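Local structure of 5-ketofructose reductase (Gluconobacter sp., 7COK) at residues Ser186-Thr189 with Gly190-Ile193. The protein reduces 5-ketofructose, probably with a nicotinamide cofactor held by its Rossmann-type domain, and belongs to a novel class of the shikimate dehydrogenase family. Numbering follows the deposited sequence.
Sequences SLPT and GTDI
Pro188 and Thr191 are the first and last residues of a type II beta turn, Pro188-Thr189-Gly190-Thr191, at the surface of the parallel-sheet domain of Rossmann type. It lies in the loop that leads from strand 175-180 into strand 193-196. The backbone bond closing the turn, Thr191 N to Pro188 O, is weak at 3.3 Å, and its N-H points well off the acceptor, with an angle of 132°. The side chain of Thr191 supplies a shorter link to the same carbonyl. The bond from CA to CB of Thr191 points toward residues 186-189, and CB lies 3.5 Å from Pro188 O. From there Thr191 OG1, turned beside its own backbone N and anti to the carbonyl carbon (chi1 -61°), donates to Pro188 O at 2.7 Å, tilted 18° from the carbonyl plane. One carbonyl oxygen thus receives both the amide and the hydroxyl of a single residue. The other branch, Thr191 CG2, heads toward the buried Leu187 and comes within 4.1 Å of Leu187 CD2, the two side chains meeting at about a right angle. A valine in place of Thr191 would probably deprive Pro188 O of its hydroxyl donor, with the turn closed across this pair by the weak amide bond alone. Gly190 takes the third position of the turn with a positive phi, where a CB would run into Thr189 O. Pro188 and Thr191 both touch Val128 of the neighbouring strand 126-130, while Leu187 packs on Val211 and Leu216. The Pro188 ring also borders the hydroxyl, Pro188 CD lying 3.6 Å from Thr191 OG1.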
loop_
_atom_site.group_PDB
_atom_site.type_symbol
_atom_site.label_atom_id
_atom_site.label_comp_id
_atom_site.label_asym_id
_atom_site.label_seq_id
_atom_site.Cartn_x
_atom_site.Cartn_y
_atom_site.Cartn_z
ATOM N N SER A 186 47.559 -3.380 2.695
ATOM C CA SER A 186 48.110 -3.682 3.994
ATOM C C SER A 186 47.557 -2.677 4.992
ATOM O O SER A 186 47.822 -1.491 4.886
ATOM C CB SER A 186 49.631 -3.596 3.934
ATOM O OG SER A 186 50.112 -4.392 2.866
ATOM N N LEU A 187 46.801 -3.168 5.968
ATOM C CA LEU A 187 46.280 -2.307 7.028
ATOM C C LEU A 187 47.371 -1.572 7.797
ATOM O O LEU A 187 48.299 -2.223 8.295
ATOM C CB LEU A 187 45.439 -3.130 7.980
ATOM C CG LEU A 187 44.004 -3.468 7.577
ATOM C CD1 LEU A 187 43.825 -4.218 6.251
ATOM C CD2 LEU A 187 43.429 -4.297 8.716
ATOM N N PRO A 188 47.271 -0.219 7.897
ATOM C CA PRO A 188 48.278 0.469 8.719
ATOM C C PRO A 188 48.207 -0.034 10.137
ATOM O O PRO A 188 47.128 -0.425 10.615
ATOM C CB PRO A 188 47.878 1.950 8.656
ATOM C CG PRO A 188 46.518 1.995 8.082
ATOM C CD PRO A 188 46.289 0.725 7.317
ATOM N N THR A 189 49.357 -0.056 10.796
ATOM C CA THR A 189 49.413 -0.455 12.187
ATOM C C THR A 189 48.411 0.356 13.034
ATOM O O THR A 189 48.148 1.524 12.743
ATOM C CB THR A 189 50.869 -0.406 12.717
ATOM O OG1 THR A 189 50.962 -1.219 13.882
ATOM C CG2 THR A 189 51.347 1.012 12.995
ATOM N N GLY A 190 47.835 -0.296 14.037
ATOM C CA GLY A 190 46.822 0.313 14.890
ATOM C C GLY A 190 45.419 0.427 14.321
ATOM O O GLY A 190 44.606 1.156 14.869
ATOM N N THR A 191 45.125 -0.283 13.229
ATOM C CA THR A 191 43.761 -0.301 12.697
ATOM C C THR A 191 42.878 -1.146 13.609
ATOM O O THR A 191 43.205 -2.292 13.922
ATOM C CB THR A 191 43.719 -0.844 11.259
ATOM O OG1 THR A 191 44.498 -0.016 10.376
ATOM C CG2 THR A 191 42.256 -0.954 10.744
ATOM N N ASP A 192 41.750 -0.564 14.015
ATOM C CA ASP A 192 40.818 -1.196 14.952
ATOM C C ASP A 192 39.692 -1.916 14.234
ATOM O O ASP A 192 39.217 -2.960 14.678
ATOM C CB ASP A 192 40.231 -0.135 15.894
ATOM C CG ASP A 192 41.281 0.515 16.783
ATOM O OD1 ASP A 192 42.013 -0.220 17.489
ATOM O OD2 ASP A 192 41.363 1.767 16.776
ATOM N N ILE A 193 39.263 -1.356 13.107
ATOM C CA ILE A 193 38.082 -1.830 12.396
ATOM C C ILE A 193 38.383 -1.806 10.898
ATOM O O ILE A 193 38.869 -0.789 10.377
ATOM C CB ILE A 193 36.854 -0.916 12.666
ATOM C CG1 ILE A 193 36.537 -0.853 14.168
ATOM C CG2 ILE A 193 35.635 -1.356 11.849
ATOM C CD1 ILE A 193 35.755 0.379 14.575
#